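Local coordinates for protein five-membered-cyclitol-phosphate synthase (Streptomyces citricolor, PDB 6K96) that is a member of the myo-inositol-1-phosphate synthase family that binds nicotinamide-adenine-dinucleotide and a sodium ion through a Rossmann-type domain, at residues Val12-Leu25 with Val76-Leu90. Residues are numbered along the deposited sequence; the frame is centred on the assembly and turned at random.
With NA (sodium ion), chain H; NAD (nicotinamide-adenine-dinucleotide), chain G.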
ATOM      1  N   VAL B  12       9.628 -32.749  11.007  1.00 36.40           N
ATOM      2  CA  VAL B  12       8.960 -31.974  12.082  1.00 36.10           C
ATOM      3  C   VAL B  12       9.308 -30.497  11.931  1.00 35.02           C
ATOM      4  O   VAL B  12      10.058 -29.966  12.756  1.00 35.03           O
ATOM      5  CB  VAL B  12       9.340 -32.521  13.458  1.00 36.60           C
ATOM      6  CG1 VAL B  12       8.467 -31.884  14.552  1.00 36.28           C
ATOM      7  CG2 VAL B  12       9.257 -34.032  13.428  1.00 36.28           C
ATOM      8  N   GLY B  13       8.744 -29.893  10.897  1.00 34.30           N
ATOM      9  CA  GLY B  13       8.981 -28.489  10.539  1.00 33.79           C
ATOM     10  C   GLY B  13       7.906 -27.532  11.039  1.00 33.16           C
ATOM     11  O   GLY B  13       7.124 -27.835  11.964  1.00 31.43           O
ATOM     12  N   ASN B  14       7.964 -26.329  10.475  1.00 33.32           N
ATOM     13  CA  ASN B  14       6.934 -25.278  10.674  1.00 32.54           C
ATOM     14  C   ASN B  14       5.551 -25.897  10.433  1.00 31.79           C
ATOM     15  O   ASN B  14       4.694 -25.717  11.299  1.00 32.25           O
ATOM     16  CB  ASN B  14       7.303 -24.050   9.863  1.00 32.02           C
ATOM     17  CG  ASN B  14       8.417 -23.295  10.528  1.00 32.21           C
ATOM     18  OD1 ASN B  14       8.585 -23.413  11.739  1.00 33.30           O
ATOM     19  ND2 ASN B  14       9.151 -22.507   9.771  1.00 31.36           N
ATOM     20  N   ASN B  15       5.377 -26.704   9.381  1.00 30.70           N
ATOM     21  CA  ASN B  15       4.042 -27.255   9.010  1.00 29.73           C
ATOM     22  C   ASN B  15       3.445 -28.068  10.188  1.00 30.65           C
ATOM     23  O   ASN B  15       2.176 -28.050  10.396  1.00 32.00           O
ATOM     24  CB  ASN B  15       4.099 -28.020   7.699  1.00 28.72           C
ATOM     25  CG  ASN B  15       4.369 -27.184   6.457  1.00 27.94           C
ATOM     26  OD1 ASN B  15       4.611 -25.970   6.530  1.00 27.24           O
ATOM     27  ND2 ASN B  15       4.336 -27.834   5.289  1.00 26.88           N
ATOM     28  N   ILE B  16       4.257 -28.793  10.933  1.00 31.44           N
ATOM     29  CA  ILE B  16       3.779 -29.730  11.994  1.00 32.12           C
ATOM     30  C   ILE B  16       3.661 -28.943  13.293  1.00 32.44           C
ATOM     31  O   ILE B  16       2.807 -29.272  14.108  1.00 32.63           O
ATOM     32  CB  ILE B  16       4.717 -30.928  12.195  1.00 32.86           C
ATOM     33  CG1 ILE B  16       5.044 -31.645  10.886  1.00 33.21           C
ATOM     34  CG2 ILE B  16       4.130 -31.874  13.234  1.00 33.43           C
ATOM     35  CD1 ILE B  16       3.823 -32.143  10.173  1.00 33.62           C
ATOM     36  N   SER B  17       4.474 -27.919  13.487  1.00 33.03           N
ATOM     37  CA  SER B  17       4.280 -26.954  14.610  1.00 33.43           C
ATOM     38  C   SER B  17       2.885 -26.389  14.506  1.00 33.00           C
ATOM     39  O   SER B  17       2.160 -26.461  15.487  1.00 33.73           O
ATOM     40  CB  SER B  17       5.285 -25.854  14.602  1.00 33.77           C
ATOM     41  OG  SER B  17       4.986 -24.918  15.610  1.00 34.79           O
ATOM     42  N   ALA B  18       2.531 -25.953  13.298  1.00 32.86           N
ATOM     43  CA  ALA B  18       1.231 -25.362  12.943  1.00 33.26           C
ATOM     44  C   ALA B  18       0.117 -26.384  13.118  1.00 34.06           C
ATOM     45  O   ALA B  18      -0.893 -26.030  13.723  1.00 36.90           O
ATOM     46  CB  ALA B  18       1.285 -24.805  11.552  1.00 32.82           C
ATOM     47  N   LEU B  19       0.290 -27.611  12.675  1.00 34.56           N
ATOM     48  CA  LEU B  19      -0.784 -28.630  12.706  1.00 35.84           C
ATOM     49  C   LEU B  19      -1.077 -29.069  14.142  1.00 37.37           C
ATOM     50  O   LEU B  19      -2.263 -29.290  14.474  1.00 37.41           O
ATOM     51  CB  LEU B  19      -0.366 -29.843  11.871  1.00 34.89           C
ATOM     52  CG  LEU B  19      -1.479 -30.854  11.677  1.00 34.55           C
ATOM     53  CD1 LEU B  19      -2.486 -30.344  10.679  1.00 34.13           C
ATOM     54  CD2 LEU B  19      -0.916 -32.172  11.223  1.00 35.66           C
ATOM     55  N   PHE B  20      -0.016 -29.286  14.912  1.00 39.57           N
ATOM     56  CA  PHE B  20      -0.065 -29.825  16.292  1.00 41.50           C
ATOM     57  C   PHE B  20      -0.657 -28.765  17.208  1.00 41.98           C
ATOM     58  O   PHE B  20      -1.672 -29.046  17.831  1.00 45.20           O
ATOM     59  CB  PHE B  20       1.321 -30.194  16.803  1.00 43.24           C
ATOM     60  CG  PHE B  20       1.318 -30.770  18.189  1.00 46.39           C
ATOM     61  CD1 PHE B  20       0.501 -31.854  18.501  1.00 48.61           C
ATOM     62  CD2 PHE B  20       2.122 -30.226  19.175  1.00 48.18           C
ATOM     63  CE1 PHE B  20       0.519 -32.421  19.765  1.00 49.53           C
ATOM     64  CE2 PHE B  20       2.156 -30.804  20.435  1.00 49.90           C
ATOM     65  CZ  PHE B  20       1.364 -31.906  20.722  1.00 50.81           C
ATOM     66  N   GLN B  21      -0.047 -27.585  17.280  1.00 40.75           N
ATOM     67  CA  GLN B  21      -0.590 -26.446  18.054  1.00 40.08           C
ATOM     68  C   GLN B  21      -1.984 -26.101  17.531  1.00 41.44           C
ATOM     69  O   GLN B  21      -2.850 -25.799  18.348  1.00 42.26           O
ATOM     70  CB  GLN B  21       0.292 -25.217  17.923  1.00 37.95           C
ATOM     71  CG  GLN B  21       1.646 -25.414  18.545  1.00 37.28           C
ATOM     72  CD  GLN B  21       2.310 -24.089  18.810  1.00 36.58           C
ATOM     73  OE1 GLN B  21       1.933 -23.399  19.760  1.00 36.08           O
ATOM     74  NE2 GLN B  21       3.293 -23.748  17.976  1.00 35.20           N
ATOM     75  N   GLY B  22      -2.197 -26.094  16.221  1.00 41.38           N
ATOM     76  CA  GLY B  22      -3.527 -25.756  15.693  1.00 42.82           C
ATOM     77  C   GLY B  22      -4.576 -26.667  16.287  1.00 43.78           C
ATOM     78  O   GLY B  22      -5.467 -26.170  16.910  1.00 47.03           O
ATOM     79  N   ALA B  23      -4.408 -27.972  16.150  1.00 45.42           N
ATOM     80  CA  ALA B  23      -5.346 -29.003  16.638  1.00 48.70           C
ATOM     81  C   ALA B  23      -5.672 -28.782  18.116  1.00 51.10           C
ATOM     82  O   ALA B  23      -6.830 -29.011  18.450  1.00 53.45           O
ATOM     83  CB  ALA B  23      -4.799 -30.384  16.429  1.00 49.91           C
ATOM     84  N   GLU B  24      -4.718 -28.370  18.958  1.00 53.72           N
ATOM     85  CA  GLU B  24      -4.970 -28.135  20.414  1.00 57.15           C
ATOM     86  C   GLU B  24      -5.598 -26.758  20.652  1.00 55.43           C
ATOM     87  O   GLU B  24      -6.203 -26.605  21.733  1.00 57.08           O
ATOM     88  CB  GLU B  24      -3.717 -28.215  21.293  1.00 60.66           C
ATOM     89  CG  GLU B  24      -3.580 -29.544  22.047  1.00 64.52           C
ATOM     90  CD  GLU B  24      -4.412 -29.743  23.324  1.00 65.84           C
ATOM     91  OE1 GLU B  24      -4.354 -28.905  24.232  1.00 65.51           O
ATOM     92  OE2 GLU B  24      -5.118 -30.754  23.413  1.00 70.05           O
ATOM     93  N   LEU B  25      -5.409 -25.793  19.751  1.00 51.45           N
ATOM     94  CA  LEU B  25      -6.146 -24.514  19.830  1.00 51.40           C
ATOM     95  C   LEU B  25      -7.621 -24.816  19.583  1.00 51.92           C
ATOM     96  O   LEU B  25      -8.400 -24.385  20.409  1.00 54.49           O
ATOM     97  CB  LEU B  25      -5.628 -23.458  18.849  1.00 50.47           C
ATOM     98  CG  LEU B  25      -6.196 -22.043  19.051  1.00 50.55           C
ATOM     99  CD1 LEU B  25      -5.108 -20.993  19.041  1.00 51.44           C
ATOM    100  CD2 LEU B  25      -7.243 -21.657  18.014  1.00 49.76           C
ATOM    101  N   VAL B  76       8.747 -30.061  18.114  1.00 47.49           N
ATOM    102  CA  VAL B  76       7.904 -29.234  17.195  1.00 46.96           C
ATOM    103  C   VAL B  76       8.238 -27.762  17.435  1.00 48.64           C
ATOM    104  O   VAL B  76       8.253 -27.002  16.453  1.00 50.48           O
ATOM    105  CB  VAL B  76       6.391 -29.485  17.306  1.00 45.23           C
ATOM    106  CG1 VAL B  76       5.938 -30.724  16.560  1.00 44.67           C
ATOM    107  CG2 VAL B  76       5.931 -29.537  18.744  1.00 46.20           C
ATOM    108  N   LEU B  77       8.546 -27.374  18.671  1.00 49.66           N
ATOM    109  CA  LEU B  77       8.797 -25.940  18.965  1.00 51.07           C
ATOM    110  C   LEU B  77      10.279 -25.651  18.788  1.00 50.53           C
ATOM    111  O   LEU B  77      10.627 -24.469  18.740  1.00 51.63           O
ATOM    112  CB  LEU B  77       8.322 -25.595  20.376  1.00 52.11           C
ATOM    113  CG  LEU B  77       6.963 -26.184  20.726  1.00 54.14           C
ATOM    114  CD1 LEU B  77       6.597 -25.912  22.175  1.00 56.29           C
ATOM    115  CD2 LEU B  77       5.895 -25.653  19.784  1.00 54.24           C
ATOM    116  N   ALA B  78      11.082 -26.694  18.616  1.00 50.33           N
ATOM    117  CA  ALA B  78      12.554 -26.627  18.682  1.00 49.52           C
ATOM    118  C   ALA B  78      13.103 -25.927  17.443  1.00 48.90           C
ATOM    119  O   ALA B  78      12.642 -26.192  16.303  1.00 46.93           O
ATOM    120  CB  ALA B  78      13.135 -28.012  18.839  1.00 50.41           C
ATOM    121  N   GLU B  79      14.092 -25.081  17.693  1.00 49.57           N
ATOM    122  CA  GLU B  79      14.923 -24.409  16.670  1.00 50.43           C
ATOM    123  C   GLU B  79      15.258 -25.378  15.536  1.00 46.84           C
ATOM    124  O   GLU B  79      15.515 -26.540  15.811  1.00 48.41           O
ATOM    125  CB  GLU B  79      16.206 -23.949  17.345  1.00 54.00           C
ATOM    126  CG  GLU B  79      16.889 -22.848  16.585  1.00 58.62           C
ATOM    127  CD  GLU B  79      16.311 -21.492  16.934  1.00 60.94           C
ATOM    128  OE1 GLU B  79      15.810 -21.348  18.090  1.00 61.73           O
ATOM    129  OE2 GLU B  79      16.364 -20.591  16.057  1.00 61.05           O
ATOM    130  N   PRO B  80      15.267 -24.962  14.248  1.00 42.74           N
ATOM    131  CA  PRO B  80      14.923 -23.594  13.841  1.00 41.02           C
ATOM    132  C   PRO B  80      13.455 -23.365  13.429  1.00 38.40           C
ATOM    133  O   PRO B  80      13.234 -22.505  12.586  1.00 38.02           O
ATOM    134  CB  PRO B  80      15.884 -23.388  12.651  1.00 41.76           C
ATOM    135  CG  PRO B  80      15.969 -24.763  11.996  1.00 41.85           C
ATOM    136  CD  PRO B  80      15.703 -25.773  13.103  1.00 42.03           C
ATOM    137  N   ASN B  81      12.514 -24.150  13.987  1.00 36.75           N
ATOM    138  CA  ASN B  81      11.033 -23.953  13.868  1.00 35.60           C
ATOM    139  C   ASN B  81      10.664 -22.614  14.518  1.00 35.35           C
ATOM    140  O   ASN B  81      11.123 -22.353  15.651  1.00 36.60           O
ATOM    141  CB  ASN B  81      10.170 -25.046  14.508  1.00 34.96           C
ATOM    142  CG  ASN B  81      10.218 -26.368  13.764  1.00 34.73           C
ATOM    143  OD1 ASN B  81      10.979 -26.499  12.802  1.00 34.46           O
ATOM    144  ND2 ASN B  81       9.463 -27.361  14.231  1.00 33.13           N
ATOM    145  N   ASN B  82       9.935 -21.774  13.790  1.00 33.76           N
ATOM    146  CA  ASN B  82       9.658 -20.380  14.197  1.00 33.35           C
ATOM    147  C   ASN B  82       8.209 -20.055  13.807  1.00 31.89           C
ATOM    148  O   ASN B  82       7.914 -18.908  13.624  1.00 31.32           O
ATOM    149  CB  ASN B  82      10.730 -19.445  13.638  1.00 33.45           C
ATOM    150  CG  ASN B  82      10.723 -19.403  12.132  1.00 33.56           C
ATOM    151  OD1 ASN B  82       9.753 -19.873  11.521  1.00 32.92           O
ATOM    152  ND2 ASN B  82      11.763 -18.793  11.547  1.00 34.10           N
ATOM    153  N   TYR B  83       7.358 -21.061  13.646  1.00 30.87           N
ATOM    154  CA  TYR B  83       5.902 -20.851  13.775  1.00 31.34           C
ATOM    155  C   TYR B  83       5.673 -20.310  15.184  1.00 33.26           C
ATOM    156  O   TYR B  83       6.440 -20.641  16.102  1.00 34.58           O
ATOM    157  CB  TYR B  83       5.113 -22.134  13.555  1.00 30.19           C
ATOM    158  CG  TYR B  83       3.618 -21.969  13.435  1.00 29.00           C
ATOM    159  CD1 TYR B  83       3.059 -21.519  12.261  1.00 28.11           C
ATOM    160  CD2 TYR B  83       2.756 -22.310  14.470  1.00 28.74           C
ATOM    161  CE1 TYR B  83       1.689 -21.357  12.128  1.00 27.79           C
ATOM    162  CE2 TYR B  83       1.382 -22.215  14.331  1.00 28.13           C
ATOM    163  CZ  TYR B  83       0.848 -21.707  13.168  1.00 27.69           C
ATOM    164  OH  TYR B  83      -0.496 -21.601  12.992  1.00 27.26           O
ATOM    165  N   PRO B  84       4.704 -19.395  15.400  1.00 34.03           N
ATOM    166  CA  PRO B  84       4.438 -18.875  16.746  1.00 35.59           C
ATOM    167  C   PRO B  84       4.016 -19.957  17.763  1.00 36.82           C
ATOM    168  O   PRO B  84       3.475 -20.934  17.396  1.00 35.30           O
ATOM    169  CB  PRO B  84       3.258 -17.896  16.534  1.00 34.69           C
ATOM    170  CG  PRO B  84       3.403 -17.485  15.108  1.00 34.33           C
ATOM    171  CD  PRO B  84       3.877 -18.741  14.379  1.00 33.67           C
ATOM    172  N   LEU B  85       4.295 -19.702  19.039  1.00 41.03           N
ATOM    173  CA  LEU B  85       3.587 -20.274  20.215  1.00 43.95           C
ATOM    174  C   LEU B  85       2.176 -19.693  20.250  1.00 44.49           C
ATOM    175  O   LEU B  85       2.064 -18.461  20.237  1.00 42.88           O
ATOM    176  CB  LEU B  85       4.326 -19.918  21.507  1.00 45.55           C
ATOM    177  CG  LEU B  85       5.394 -20.930  21.918  1.00 47.30           C
ATOM    178  CD1 LEU B  85       6.662 -20.716  21.087  1.00 47.10           C
ATOM    179  CD2 LEU B  85       5.667 -20.837  23.428  1.00 48.68           C
ATOM    180  N   LEU B  86       1.161 -20.555  20.267  1.00 46.09           N
ATOM    181  CA  LEU B  86      -0.241 -20.112  20.174  1.00 50.15           C
ATOM    182  C   LEU B  86      -0.827 -19.929  21.576  1.00 55.49           C
ATOM    183  O   LEU B  86      -1.963 -19.416  21.657  1.00 55.19           O
ATOM    184  CB  LEU B  86      -1.057 -21.123  19.363  1.00 49.49           C
ATOM    185  CG  LEU B  86      -0.853 -21.128  17.851  1.00 46.99           C
ATOM    186  CD1 LEU B  86      -1.990 -21.918  17.214  1.00 47.54           C
ATOM    187  CD2 LEU B  86      -0.785 -19.738  17.246  1.00 45.73           C
ATOM    188  N   GLY B  87      -0.105 -20.282  22.642  1.00 61.19           N
ATOM    189  CA  GLY B  87      -0.620 -20.030  24.005  1.00 64.75           C
ATOM    190  C   GLY B  87      -1.743 -20.997  24.332  1.00 66.81           C
ATOM    191  O   GLY B  87      -2.855 -20.568  24.726  1.00 63.07           O
ATOM    192  N   VAL B  88      -1.449 -22.276  24.125  1.00 68.32           N
ATOM    193  CA  VAL B  88      -2.344 -23.410  24.455  1.00 70.87           C
ATOM    194  C   VAL B  88      -1.492 -24.410  25.229  1.00 69.41           C
ATOM    195  O   VAL B  88      -0.298 -24.515  24.955  1.00 64.45           O
ATOM    196  CB  VAL B  88      -2.956 -24.039  23.194  1.00 73.61           C
ATOM    197  CG1 VAL B  88      -4.022 -25.062  23.553  1.00 76.11           C
ATOM    198  CG2 VAL B  88      -3.535 -22.991  22.259  1.00 75.40           C
ATOM    199  N   GLU B  89      -2.072 -25.085  26.209  1.00 74.06           N
ATOM    200  CA  GLU B  89      -1.337 -26.164  26.902  1.00 75.18           C
ATOM    201  C   GLU B  89      -1.235 -27.309  25.906  1.00 73.08           C
ATOM    202  O   GLU B  89      -2.190 -28.090  25.801  1.00 72.47           O
ATOM    203  CB  GLU B  89      -2.047 -26.611  28.177  1.00 79.09           C
ATOM    204  CG  GLU B  89      -3.485 -27.034  27.946  1.00 83.18           C
ATOM    205  CD  GLU B  89      -4.393 -26.876  29.153  1.00 88.44           C
ATOM    206  OE1 GLU B  89      -4.042 -27.406  30.237  1.00 89.73           O
ATOM    207  OE2 GLU B  89      -5.449 -26.212  29.012  1.00 92.32           O
ATOM    208  N   LEU B  90      -0.149 -27.336  25.140  1.00 71.41           N
ATOM    209  CA  LEU B  90       0.129 -28.450  24.202  1.00 71.85           C
ATOM    210  C   LEU B  90       0.335 -29.714  25.034  1.00 69.71           C
ATOM    211  O   LEU B  90       1.157 -29.698  25.940  1.00 68.64           O
ATOM    212  CB  LEU B  90       1.393 -28.103  23.419  1.00 71.01           C
ATOM    213  CG  LEU B  90       1.231 -26.982  22.407  1.00 70.95           C
ATOM    214  CD1 LEU B  90       2.598 -26.530  21.912  1.00 72.03           C
ATOM    215  CD2 LEU B  90       0.368 -27.458  21.251  1.00 70.51           C
TER
HETATM  216 NA    NA H 401       5.870 -24.004   5.887  1.00 27.09          NA
HETATM  217  PA  NAD G 400      10.502 -27.036   7.384  1.00 29.78           P
HETATM  218  O1A NAD G 400      11.795 -26.649   6.777  1.00 29.76           O
HETATM  219  O2A NAD G 400      10.034 -26.171   8.521  1.00 30.34           O
HETATM  220  O5B NAD G 400      10.383 -28.561   7.772  1.00 30.93           O
HETATM  221  C5B NAD G 400      11.389 -29.416   7.182  1.00 33.59           C
HETATM  222  C4B NAD G 400      11.771 -30.481   8.176  1.00 35.21           C
HETATM  223  O4B NAD G 400      12.327 -31.678   7.536  1.00 36.59           O
HETATM  224  C3B NAD G 400      12.841 -30.017   9.168  1.00 36.05           C
HETATM  225  O3B NAD G 400      12.472 -30.461  10.467  1.00 36.05           O
HETATM  226  C2B NAD G 400      14.075 -30.773   8.682  1.00 37.11           C
HETATM  227  O2B NAD G 400      14.965 -30.725   9.760  1.00 37.92           O
HETATM  228  C1B NAD G 400      13.408 -32.112   8.350  1.00 37.63           C
HETATM  229  N9A NAD G 400      14.172 -33.078   7.587  1.00 39.08           N
HETATM  230  C8A NAD G 400      15.149 -32.749   6.679  1.00 40.23           C
HETATM  231  N7A NAD G 400      15.632 -33.790   6.041  1.00 41.35           N
HETATM  232  C5A NAD G 400      14.910 -34.873   6.530  1.00 40.54           C
HETATM  233  C6A NAD G 400      14.967 -36.249   6.226  1.00 41.38           C
HETATM  234  N6A NAD G 400      15.788 -36.750   5.311  1.00 40.98           N
HETATM  235  N1A NAD G 400      14.086 -37.074   6.855  1.00 42.21           N
HETATM  236  C2A NAD G 400      13.265 -36.527   7.773  1.00 41.28           C
HETATM  237  N3A NAD G 400      13.144 -35.256   8.145  1.00 40.11           N
HETATM  238  C4A NAD G 400      13.995 -34.453   7.478  1.00 40.05           C
HETATM  239  O3  NAD G 400       9.410 -26.975   6.235  1.00 28.66           O
HETATM  240  PN  NAD G 400       7.848 -26.600   6.326  1.00 27.10           P
HETATM  241  O1N NAD G 400       7.238 -27.467   7.359  1.00 27.10           O
HETATM  242  O2N NAD G 400       7.849 -25.103   6.381  1.00 27.21           O
HETATM  243  O5D NAD G 400       7.347 -27.101   4.877  1.00 27.40           O
HETATM  244  C5D NAD G 400       7.503 -28.545   4.560  1.00 27.59           C
HETATM  245  C4D NAD G 400       7.324 -28.754   3.086  1.00 27.48           C
HETATM  246  O4D NAD G 400       5.985 -28.411   2.658  1.00 26.98           O
HETATM  247  C3D NAD G 400       8.283 -27.903   2.240  1.00 27.60           C
HETATM  248  O3D NAD G 400       8.676 -28.687   1.134  1.00 28.24           O
HETATM  249  C2D NAD G 400       7.370 -26.811   1.689  1.00 27.35           C
HETATM  250  O2D NAD G 400       7.718 -26.268   0.430  1.00 27.16           O
HETATM  251  C1D NAD G 400       6.072 -27.591   1.484  1.00 27.20           C
HETATM  252  N1N NAD G 400       4.933 -26.638   1.323  1.00 26.92           N
HETATM  253  C2N NAD G 400       4.759 -25.587   2.285  1.00 26.96           C
HETATM  254  C3N NAD G 400       3.843 -24.567   2.085  1.00 26.33           C
HETATM  255  C7N NAD G 400       3.691 -23.516   3.169  1.00 26.37           C
HETATM  256  O7N NAD G 400       4.277 -23.653   4.235  1.00 26.14           O
HETATM  257  N7N NAD G 400       2.925 -22.458   2.915  1.00 26.09           N
HETATM  258  C4N NAD G 400       3.121 -24.579   0.892  1.00 26.22           C
HETATM  259  C5N NAD G 400       3.170 -25.688   0.057  1.00 26.46           C
HETATM  260  C6N NAD G 400       4.136 -26.659   0.240  1.00 26.73           C
HETATM  261  O   HOH W   1      11.896 -22.433  10.281  1.00 21.77           O
HETATM  262  O   HOH W   2       7.142 -23.394  16.385  1.00 33.67           O
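Between Ala18 and Pro84 the ring of Tyr83 is held on both faces: the methyl of Ala18 makes a CH-pi contact, CB lying 3.6 Å from the ring centroid, while Pro84 CD lies over the rim of the opposite face. Gln21 NE2 sits at the ring edge, in its plane, and the hydroxyl OH is hydrogen-bonded to Ser294 OG. A chi1 of -170°, which sets CG opposite the backbone N, lays the ring over Ala18. The Gln21 amide illustrates how a helix can grip an irregular loop: OE1 accepts from Leu86 N at 3.0 Å, while NE2 donates to Pro84 O (2.9 Å) and, within its own amide plane, to Ser17 OG. Helix 14-31 is the first helix of the Rossmann fold, following strand 5-10; at its N-terminus the backbone N atoms of Asn14 and Asn15 donate hydrogen bonds to O2A and O1N, one on each dinucleotide phosphate, and Asn15 OD1 ligates sodium. Asn14 turns its side chain to the loop instead. Its OD1 receives Asn82 N in the carbonyl plane, on a lone pair, at 3.0 Å, and Tyr83 N from well above that plane. The Asn81 amide bridges two backbone carbonyls, ND2 donating to Val12 O (3.1 Å, 165°) and to Val76 O. Val76 CG1 abuts Val12 CG1, and Leu90 CD2 packs against Gln21 CG and Phe20. Farther along, Leu25 CD1 meets Leu86 CD1, both side chains also packing on Ala278 of the second subunit.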